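Long-range contacts in Blr6230 protein (Bradyrhizobium diazoefficiens, PDB 5WCM), which probably hydrolyses beta-lactam antibiotics as a subclass B3 zinc enzyme, here with a sulfonamide inhibitor in its active site: residues Q33-M38 and A61-I66; L90-R95 and V119-A124; A142-S147 and V189-A194. All blocks are in the same frame, centred on the assembly; numbering follows the deposited sequence. Where two conformers were deposited one is given.

Interaction 1 of 3, residues Q33-M38 and A61-I66; sequences QGLILM and ADIKLI
Leu35 lays its CG-CD1 arm over the CB of Asp62, with Leu35 CD1 4.0 Å from Asp62 CB and the two side chains crossing obliquely. The first torsion explains the overlap: Leu35 CG stands beside its own backbone N (chi1 -50°), on the side where that N donates to Asp62 O. This bond, Leu35 N to Asp62 O, is 2.9 Å long and straight at the hydrogen, although the donor lies well above the carbonyl plane. Further along, Ile63 touches two neighbours: its CG1 branch reaches Leu35 CB at 4.1 Å, while its CG2 branch meets Leu37 CB at 4.0 Å.

Strands 34-38 and 63-67 run parallel and adjacent, joined through helix 46-55 as a beta-alpha-beta unit of the metallo-beta-lactamase fold. Leu35 pairs with Ile63, but Ile36 pairs with Leu65, so Lys64 is the extra residue of a beta bulge. Its psi of -33° departs from extended geometry, yet its N still bonds to Leu35 O at 2.9 Å, in the carbonyl plane. Regular pairing resumes beyond the bulge, where Leu37 N donates to Leu65 O, and Ile66 CA lies 3.3 Å from Leu37 O in a CA-H...O contact. The Lys64 side chain bends at chi2 (-64°) and curls beside the opposite backbone, setting both its CG and its CE 3.6 Å from Gln33 O. Glycine at position 34, with no side chain, lets the main chain come close here, Gly34 CA lying 3.6 Å from Asp62 O.

The strand faces separate two environments. Leu37 and Ile66 pack on Ile82 of helix 79-86, whereas Ile36 and Leu65 turn to the other face and meet Leu133 of strand 130-133, in the second sheet.

Interaction 2 of 3, residues L90-R95 and V119-A124; sequences LVAGER and VKVDRA
Leu90 and Val119 cross at about a right angle, the CD2 methyl of Leu90 resting 3.6 Å from Val119 CG1. The same methyl lies 3.5 Å from Lys120 O and also contacts the CG2 branch of Val121, so one branch of Leu90 is met by three successive residues. Its course follows from a CG set opposite the backbone N (chi1 173°), which swings the isobutyl group beside the carbonyl carbon. Phe79 of helix 79-86 touches both Leu90 and Val119 here.

Asp122 comes in at the backbone of Leu90. Its OD2 accepts Leu90 N at 2.9 Å through the anti lone pair, the one away from OD1, and the same oxygen forms a salt bridge with Lys83. Two donors in turn grip Leu90 O: Asp122 N lies in the carbonyl plane but makes a bent bond (132° at the hydrogen), while Arg123 N makes a straighter one at 3.1 Å. Ala92 N then donates to Arg123 O, nearly along the C=O axis.

Val91 and Arg123 point to one face of the sheet, Ala92 and Ala124 to the other. Val91 CG2 faces Arg123 CB at 4.2 Å on the side covered by Val131; the extended Arg123 chain then leads away to hydrogen-bond Arg130 O. Farther on, Glu94 CB and Ala124 CB meet at 3.8 Å. The bridges Val91-Arg123 and Ala92-Ala124 are parallel, as expected of a beta-alpha-beta unit, here strand 89-93, helix 97-102 and strand 123-125, the last being an outermost strand of the larger sheet within this chain's metallo-beta-lactamase fold.

Interaction 3 of 3, residues A142-S147 and V189-A194; sequences ATPGHS and VDDYRA. With ZN (zinc ion), chain C; 4NZ (4-nitrobenzenesulfonamide), chain I.
Tyr192 OH, 3.4 Å from His146 CA, and His146 ND1 both hydrogen-bond the carbonyl oxygen of Thr173. The tyrosine ring lies flat against the loop. Gly145 CA sits over the ring face, 3.8 Å from the centroid of Tyr192 and 14° off the normal, a CH-pi contact. The Gly145 carbonyl carbon covers the same face nearer the rim, and its oxygen comes to 3.2 Å from Tyr192 CE2. With no side chain, Gly145 lets the ring approach this closely.

One residue earlier, the Pro144 ring crosses the Asp191 side chain at about a right angle, Pro144 CB lying 3.5 Å from Asp191 OD2. That carboxylate oxygen is itself hydrogen-bonded to Tyr185 OH, and Pro144 O to Thr195 OG1.

His146 CG is anti to the backbone N (chi1 -177°), which directs the imidazole away from helix 188-201 to the metal. Its NE2 binds the zinc ion at 2.1 Å. The inhibitor's sulfonamide N1 and a water occupy nearly the same coordination place on this zinc and are best read as alternatives. With NE2 on the zinc and ND1 on Thr173 O, the ring is held at two points, which should restrict its rotation. His70 and His72 complete the three-histidine zinc site found in subclass B1 and B3 metallo-beta-lactamases; the neighbouring Asp74-His75-His211 zinc site is the one that marks B3.

The three contacts follow one another along the chain without crossing. Interaction 1 closes a 22-residue loop carrying helix 46-55; interaction 2 opens later and closes another of similar length round helix 97-102; interaction 3 closes the longest, 41 residues with two strands of the smaller sheet, ending on helix 188-201. The first two share the larger sheet, where strands 63-67 and 89-93 are neighbours, and they touch through a probable hydrogen bond from Val91 N to Ile66 O, 2.8 Å. Interaction 3 lies about 5 Å from interaction 2 at the nearest atoms and ties the smaller sheet's zinc-bearing loop to a helix.

Interaction 1 of 3, residues Q33-M38 and A61-I66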
loop_
_atom_site.group_PDB
_atom_site.type_symbol
_atom_site.label_atom_id
_atom_site.label_comp_id
_atom_site.label_asym_id
_atom_site.label_seq_id
_atom_site.Cartn_x
_atom_site.Cartn_y
_atom_site.Cartn_z
ATOM N N GLN A 33 -15.990 -10.172 -11.395
ATOM C CA GLN A 33 -17.194 -9.657 -10.721
ATOM C C GLN A 33 -17.046 -8.209 -10.269
ATOM O O GLN A 33 -17.724 -7.767 -9.352
ATOM C CB GLN A 33 -17.585 -10.574 -9.556
ATOM C CG GLN A 33 -18.012 -11.979 -10.005
ATOM C CD GLN A 33 -19.288 -11.999 -10.837
ATOM O OE1 GLN A 33 -20.184 -11.175 -10.651
ATOM N NE2 GLN A 33 -19.380 -12.957 -11.754
ATOM N N GLY A 34 -16.194 -7.471 -10.967
ATOM C CA GLY A 34 -15.998 -6.047 -10.684
ATOM C C GLY A 34 -14.556 -5.716 -10.343
ATOM O O GLY A 34 -13.647 -6.513 -10.529
ATOM N N LEU A 35 -14.364 -4.499 -9.840
ATOM C CA LEU A 35 -13.019 -3.979 -9.560
ATOM C C LEU A 35 -12.700 -3.961 -8.084
ATOM O O LEU A 35 -13.549 -3.679 -7.234
ATOM C CB LEU A 35 -12.841 -2.583 -10.133
ATOM C CG LEU A 35 -13.248 -2.466 -11.600
ATOM C CD1 LEU A 35 -13.123 -1.015 -12.042
ATOM C CD2 LEU A 35 -12.395 -3.367 -12.475
ATOM N N ILE A 36 -11.438 -4.262 -7.793
ATOM C CA ILE A 36 -10.848 -3.998 -6.493
ATOM C C ILE A 36 -9.933 -2.782 -6.634
ATOM O O ILE A 36 -9.099 -2.738 -7.535
ATOM C CB ILE A 36 -10.040 -5.202 -5.966
ATOM C CG1 ILE A 36 -10.951 -6.434 -5.854
ATOM C CG2 ILE A 36 -9.373 -4.850 -4.625
ATOM C CD1 ILE A 36 -10.206 -7.708 -5.504
ATOM N N LEU A 37 -10.119 -1.804 -5.757
ATOM C CA LEU A 37 -9.248 -0.629 -5.700
ATOM C C LEU A 37 -8.279 -0.801 -4.546
ATOM O O LEU A 37 -8.693 -0.987 -3.401
ATOM C CB LEU A 37 -10.069 0.640 -5.492
ATOM C CG LEU A 37 -9.282 1.943 -5.411
ATOM C CD1 LEU A 37 -8.655 2.283 -6.742
ATOM C CD2 LEU A 37 -10.193 3.063 -4.973
ATOM N N MET A 38 -6.989 -0.764 -4.860
ATOM C CA MET A 38 -5.909 -0.860 -3.871
ATOM C C MET A 38 -5.423 0.551 -3.582
ATOM O O MET A 38 -4.733 1.163 -4.422
ATOM C CB MET A 38 -4.766 -1.726 -4.399
ATOM C CG MET A 38 -3.610 -1.924 -3.420
ATOM S SD MET A 38 -4.007 -2.815 -1.904
ATOM C CE MET A 38 -4.307 -4.440 -2.600
ATOM N N ALA A 61 -17.780 3.228 -10.855
ATOM C CA ALA A 61 -18.968 2.558 -10.301
ATOM C C ALA A 61 -18.829 1.042 -10.166
ATOM O O ALA A 61 -19.551 0.428 -9.397
ATOM C CB ALA A 61 -20.189 2.900 -11.136
ATOM N N ASP A 62 -17.883 0.440 -10.892
ATOM C CA ASP A 62 -17.640 -1.001 -10.830
ATOM C C ASP A 62 -16.748 -1.445 -9.685
ATOM O O ASP A 62 -16.508 -2.635 -9.513
ATOM C CB ASP A 62 -17.068 -1.497 -12.156
ATOM C CG ASP A 62 -18.093 -1.468 -13.280
ATOM O OD1 ASP A 62 -19.321 -1.388 -13.002
ATOM O OD2 ASP A 62 -17.644 -1.537 -14.442
ATOM N N ILE A 63 -16.252 -0.495 -8.891
ATOM C CA ILE A 63 -15.458 -0.836 -7.706
ATOM C C ILE A 63 -16.356 -1.439 -6.642
ATOM O O ILE A 63 -17.287 -0.784 -6.188
ATOM C CB ILE A 63 -14.715 0.385 -7.143
ATOM C CG1 ILE A 63 -13.697 0.896 -8.164
ATOM C CG2 ILE A 63 -14.017 0.039 -5.840
ATOM C CD1 ILE A 63 -13.167 2.288 -7.887
ATOM N N LYS A 64 -16.031 -2.665 -6.228
ATOM C CA LYS A 64 -16.793 -3.409 -5.223
ATOM C C LYS A 64 -16.101 -3.466 -3.880
ATOM O O LYS A 64 -16.766 -3.534 -2.842
ATOM C CB LYS A 64 -17.048 -4.853 -5.680
ATOM C CG LYS A 64 -17.620 -5.021 -7.071
ATOM C CD LYS A 64 -19.000 -4.421 -7.196
ATOM C CE LYS A 64 -19.563 -4.718 -8.581
ATOM N NZ LYS A 64 -20.975 -4.279 -8.703
ATOM N N LEU A 65 -14.773 -3.497 -3.917
ATOM C CA LEU A 65 -13.940 -3.576 -2.715
ATOM C C LEU A 65 -12.845 -2.535 -2.819
ATOM O O LEU A 65 -12.261 -2.339 -3.879
ATOM C CB LEU A 65 -13.293 -4.959 -2.556
ATOM C CG LEU A 65 -14.228 -6.159 -2.386
ATOM C CD1 LEU A 65 -13.402 -7.435 -2.384
ATOM C CD2 LEU A 65 -15.061 -6.026 -1.119
ATOM N N ILE A 66 -12.567 -1.920 -1.683
ATOM C CA ILE A 66 -11.427 -1.044 -1.530
ATOM C C ILE A 66 -10.552 -1.694 -0.469
ATOM O O ILE A 66 -11.035 -1.963 0.643
ATOM C CB ILE A 66 -11.825 0.363 -1.065
ATOM C CG1 ILE A 66 -12.816 1.008 -2.047
ATOM C CG2 ILE A 66 -10.581 1.240 -0.903
ATOM C CD1 ILE A 66 -13.543 2.221 -1.479
#

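Interaction 2 of 3, residues L90-R95 and V119-A124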
loop_
_atom_site.group_PDB
_atom_site.type_symbol
_atom_site.label_atom_id
_atom_site.label_comp_id
_atom_site.label_asym_id
_atom_site.label_seq_id
_atom_site.Cartn_x
_atom_site.Cartn_y
_atom_site.Cartn_z
ATOM N N LEU A 90 -14.873 -1.444 2.421
ATOM C CA LEU A 90 -13.472 -1.178 2.779
ATOM C C LEU A 90 -12.920 -2.304 3.658
ATOM O O LEU A 90 -13.509 -2.677 4.687
ATOM C CB LEU A 90 -13.309 0.168 3.496
ATOM C CG LEU A 90 -11.920 0.508 4.071
ATOM C CD1 LEU A 90 -10.878 0.613 2.975
ATOM C CD2 LEU A 90 -11.953 1.787 4.884
ATOM N N VAL A 91 -11.776 -2.823 3.230
ATOM C CA VAL A 91 -11.094 -3.936 3.881
ATOM C C VAL A 91 -9.697 -3.473 4.303
ATOM O O VAL A 91 -8.944 -2.943 3.479
ATOM C CB VAL A 91 -10.967 -5.133 2.921
ATOM C CG1 VAL A 91 -10.349 -6.330 3.639
ATOM C CG2 VAL A 91 -12.311 -5.473 2.284
ATOM N N ALA A 92 -9.362 -3.663 5.577
ATOM C CA ALA A 92 -8.100 -3.165 6.114
ATOM C C ALA A 92 -7.680 -3.980 7.325
ATOM O O ALA A 92 -8.511 -4.612 8.002
ATOM C CB ALA A 92 -8.198 -1.683 6.489
ATOM N N GLY A 93 -6.393 -3.932 7.624
ATOM C CA GLY A 93 -5.866 -4.573 8.804
ATOM C C GLY A 93 -6.541 -4.111 10.071
ATOM O O GLY A 93 -6.737 -2.906 10.304
ATOM N N GLU A 94 -6.853 -5.063 10.950
ATOM C CA GLU A 94 -7.646 -4.746 12.141
ATOM C C GLU A 94 -7.057 -3.627 13.005
ATOM O O GLU A 94 -7.803 -2.790 13.471
ATOM C CB GLU A 94 -7.958 -6.002 12.947
ATOM C CG GLU A 94 -6.808 -6.661 13.657
ATOM C CD GLU A 94 -7.236 -7.901 14.434
ATOM O OE1 GLU A 94 -8.459 -8.168 14.573
ATOM O OE2 GLU A 94 -6.329 -8.618 14.902
ATOM N N ARG A 95 -5.754 -3.598 13.210
ATOM C CA ARG A 95 -5.162 -2.603 14.098
ATOM C C ARG A 95 -5.094 -1.188 13.482
ATOM O O ARG A 95 -4.805 -0.229 14.184
ATOM C CB ARG A 95 -3.794 -3.067 14.590
ATOM C CG ARG A 95 -3.871 -4.271 15.526
ATOM C CD ARG A 95 -2.529 -4.652 16.119
ATOM N NE ARG A 95 -2.587 -5.941 16.809
ATOM C CZ ARG A 95 -1.529 -6.564 17.325
ATOM N NH1 ARG A 95 -1.675 -7.739 17.929
ATOM N NH2 ARG A 95 -0.323 -6.018 17.234
ATOM N N VAL A 119 -13.455 7.040 7.662
ATOM C CA VAL A 119 -14.127 6.033 6.868
ATOM C C VAL A 119 -14.276 4.774 7.713
ATOM O O VAL A 119 -13.358 4.371 8.426
ATOM C CB VAL A 119 -13.361 5.774 5.546
ATOM C CG1 VAL A 119 -11.948 5.255 5.803
ATOM C CG2 VAL A 119 -14.146 4.859 4.626
ATOM N N LYS A 120 -15.438 4.139 7.589
ATOM C CA LYS A 120 -15.699 2.906 8.327
ATOM C C LYS A 120 -15.097 1.695 7.607
ATOM O O LYS A 120 -15.144 1.574 6.371
ATOM C CB LYS A 120 -17.196 2.698 8.511
ATOM C CG LYS A 120 -17.836 3.760 9.386
ATOM C CD LYS A 120 -19.281 3.425 9.698
ATOM C CE LYS A 120 -19.831 4.303 10.807
ATOM N NZ LYS A 120 -19.311 3.891 12.141
ATOM N N VAL A 121 -14.553 0.796 8.414
ATOM C CA VAL A 121 -13.976 -0.446 7.911
ATOM C C VAL A 121 -15.071 -1.509 7.942
ATOM O O VAL A 121 -15.634 -1.811 8.997
ATOM C CB VAL A 121 -12.769 -0.883 8.739
ATOM C CG1 VAL A 121 -12.241 -2.237 8.271
ATOM C CG2 VAL A 121 -11.689 0.183 8.637
ATOM N N ASP A 122 -15.381 -2.065 6.782
ATOM C CA ASP A 122 -16.382 -3.132 6.671
ATOM C C ASP A 122 -15.838 -4.491 7.078
ATOM O O ASP A 122 -16.573 -5.298 7.654
ATOM C CB ASP A 122 -16.925 -3.151 5.274
ATOM C CG ASP A 122 -17.661 -1.892 4.951
ATOM O OD1 ASP A 122 -18.774 -1.706 5.468
ATOM O OD2 ASP A 122 -17.089 -1.034 4.248
ATOM N N ARG A 123 -14.578 -4.770 6.742
ATOM C CA ARG A 123 -13.961 -6.037 7.089
ATOM C C ARG A 123 -12.557 -5.775 7.606
ATOM O O ARG A 123 -11.710 -5.259 6.880
ATOM C CB ARG A 123 -13.903 -6.968 5.884
ATOM C CG ARG A 123 -13.360 -8.345 6.228
ATOM C CD ARG A 123 -13.367 -9.255 5.027
ATOM N NE ARG A 123 -12.634 -10.496 5.300
ATOM C CZ ARG A 123 -12.400 -11.446 4.397
ATOM N NH1 ARG A 123 -12.848 -11.309 3.156
ATOM N NH2 ARG A 123 -11.732 -12.543 4.748
ATOM N N ALA A 124 -12.333 -6.151 8.852
ATOM C CA ALA A 124 -11.054 -5.991 9.522
ATOM C C ALA A 124 -10.324 -7.318 9.387
ATOM O O ALA A 124 -10.819 -8.341 9.831
ATOM C CB ALA A 124 -11.243 -5.634 10.989
#

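Interaction 3 of 3, residues A142-S147 and V189-A194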
loop_
_atom_site.group_PDB
_atom_site.type_symbol
_atom_site.label_atom_id
_atom_site.label_comp_id
_atom_site.label_asym_id
_atom_site.label_seq_id
_atom_site.Cartn_x
_atom_site.Cartn_y
_atom_site.Cartn_z
ATOM N N ALA A 142 -0.023 -9.724 7.861
ATOM C CA ALA A 142 0.223 -8.723 8.877
ATOM C C ALA A 142 1.705 -8.347 8.877
ATOM O O ALA A 142 2.567 -9.141 9.272
ATOM C CB ALA A 142 -0.217 -9.220 10.240
ATOM N N THR A 143 1.991 -7.130 8.418
ATOM C CA THR A 143 3.351 -6.595 8.350
ATOM C C THR A 143 3.399 -5.216 9.031
ATOM O O THR A 143 3.730 -4.218 8.399
ATOM C CB THR A 143 3.827 -6.511 6.890
ATOM O OG1 THR A 143 2.825 -5.874 6.101
ATOM C CG2 THR A 143 4.050 -7.900 6.287
ATOM N N PRO A 144 3.114 -5.174 10.345
ATOM C CA PRO A 144 3.055 -3.914 11.064
ATOM C C PRO A 144 4.417 -3.259 11.272
ATOM O O PRO A 144 5.483 -3.858 11.059
ATOM C CB PRO A 144 2.447 -4.316 12.412
ATOM C CG PRO A 144 2.912 -5.717 12.592
ATOM C CD PRO A 144 2.797 -6.311 11.229
ATOM N N GLY A 145 4.363 -2.008 11.709
ATOM C CA GLY A 145 5.537 -1.183 11.974
ATOM C C GLY A 145 5.270 0.202 11.453
ATOM O O GLY A 145 5.119 1.165 12.207
ATOM N N HIS A 146 5.200 0.304 10.128
ATOM C CA HIS A 146 4.932 1.600 9.510
ATOM C C HIS A 146 3.574 2.148 9.964
ATOM O O HIS A 146 3.433 3.359 10.144
ATOM C CB HIS A 146 5.060 1.489 7.999
ATOM C CG HIS A 146 4.866 2.784 7.289
ATOM N ND1 HIS A 146 5.883 3.688 7.082
ATOM C CD2 HIS A 146 3.750 3.346 6.772
ATOM C CE1 HIS A 146 5.398 4.749 6.464
ATOM N NE2 HIS A 146 4.105 4.563 6.247
ATOM N N SER A 147 2.617 1.246 10.152
ATOM C CA SER A 147 1.385 1.547 10.876
ATOM C C SER A 147 1.076 0.295 11.713
ATOM O O SER A 147 1.580 -0.783 11.406
ATOM C CB SER A 147 0.229 1.914 9.934
ATOM O OG SER A 147 -0.237 0.757 9.278
ATOM N N VAL A 189 8.741 -0.934 17.567
ATOM C CA VAL A 189 10.088 -1.411 17.207
ATOM C C VAL A 189 10.069 -2.913 16.901
ATOM O O VAL A 189 10.580 -3.352 15.875
ATOM C CB VAL A 189 11.139 -1.058 18.278
ATOM C CG1 VAL A 189 12.458 -1.794 18.044
ATOM C CG2 VAL A 189 11.377 0.441 18.305
ATOM N N ASP A 190 9.447 -3.689 17.786
ATOM C CA ASP A 190 9.353 -5.138 17.567
ATOM C C ASP A 190 8.612 -5.462 16.269
ATOM O O ASP A 190 8.996 -6.371 15.531
ATOM C CB ASP A 190 8.657 -5.828 18.732
ATOM C CG ASP A 190 9.537 -5.951 19.957
ATOM O OD1 ASP A 190 10.775 -5.945 19.848
ATOM O OD2 ASP A 190 8.959 -6.051 21.034
ATOM N N ASP A 191 7.550 -4.702 15.997
ATOM C CA ASP A 191 6.783 -4.885 14.764
ATOM C C ASP A 191 7.659 -4.692 13.526
ATOM O O ASP A 191 7.649 -5.538 12.623
ATOM C CB ASP A 191 5.575 -3.939 14.722
ATOM C CG ASP A 191 4.430 -4.387 15.599
ATOM O OD1 ASP A 191 4.471 -5.512 16.162
ATOM O OD2 ASP A 191 3.452 -3.617 15.690
ATOM N N TYR A 192 8.391 -3.584 13.467
ATOM C CA TYR A 192 9.303 -3.351 12.325
ATOM C C TYR A 192 10.288 -4.508 12.129
ATOM O O TYR A 192 10.463 -5.010 11.007
ATOM C CB TYR A 192 10.098 -2.068 12.504
ATOM C CG TYR A 192 9.460 -0.790 11.994
ATOM C CD1 TYR A 192 9.476 -0.460 10.632
ATOM C CD2 TYR A 192 8.888 0.123 12.877
ATOM C CE1 TYR A 192 8.932 0.735 10.169
ATOM C CE2 TYR A 192 8.342 1.311 12.422
ATOM C CZ TYR A 192 8.391 1.623 11.081
ATOM O OH TYR A 192 7.857 2.822 10.659
ATOM N N ARG A 193 10.924 -4.917 13.228
ATOM C CA ARG A 193 11.891 -6.039 13.193
ATOM C C ARG A 193 11.284 -7.303 12.625
ATOM O O ARG A 193 11.876 -7.986 11.776
ATOM C CB ARG A 193 12.387 -6.426 14.597
ATOM C CG ARG A 193 13.081 -5.370 15.413
ATOM C CD ARG A 193 14.352 -4.934 14.751
ATOM N NE ARG A 193 15.179 -4.203 15.696
ATOM C CZ ARG A 193 16.310 -3.578 15.386
ATOM N NH1 ARG A 193 16.754 -3.620 14.146
ATOM N NH2 ARG A 193 16.950 -2.956 16.257
ATOM N N ALA A 194 10.135 -7.663 13.166
ATOM C CA ALA A 194 9.400 -8.843 12.710
ATOM C C ALA A 194 9.036 -8.752 11.228
ATOM O O ALA A 194 9.115 -9.728 10.488
ATOM C CB ALA A 194 8.150 -9.089 13.545
HETATM ZN ZN ZN C . 2.704 5.845 5.451
HETATM S S 4NZ I . 4.619 7.903 4.502
HETATM C C1 4NZ I . 3.409 12.161 5.228
HETATM N N1 4NZ I . 3.451 7.013 4.046
HETATM O O1 4NZ I . 5.581 7.926 3.452
HETATM C C2 4NZ I . 2.415 11.229 4.999
HETATM O O2 4NZ I . 5.057 7.407 5.765
HETATM C C3 4NZ I . 2.776 9.910 4.777
HETATM C C4 4NZ I . 4.115 9.566 4.770
HETATM C C5 4NZ I . 5.099 10.508 5.021
HETATM C C6 4NZ I . 4.743 11.816 5.268
HETATM N N7 4NZ I . 3.048 13.580 5.308
HETATM O O12 4NZ I . 1.889 13.895 5.115
HETATM O O13 4NZ I . 3.928 14.385 5.577
HETATM O O HOH W 1 2.643 7.321 4.171
#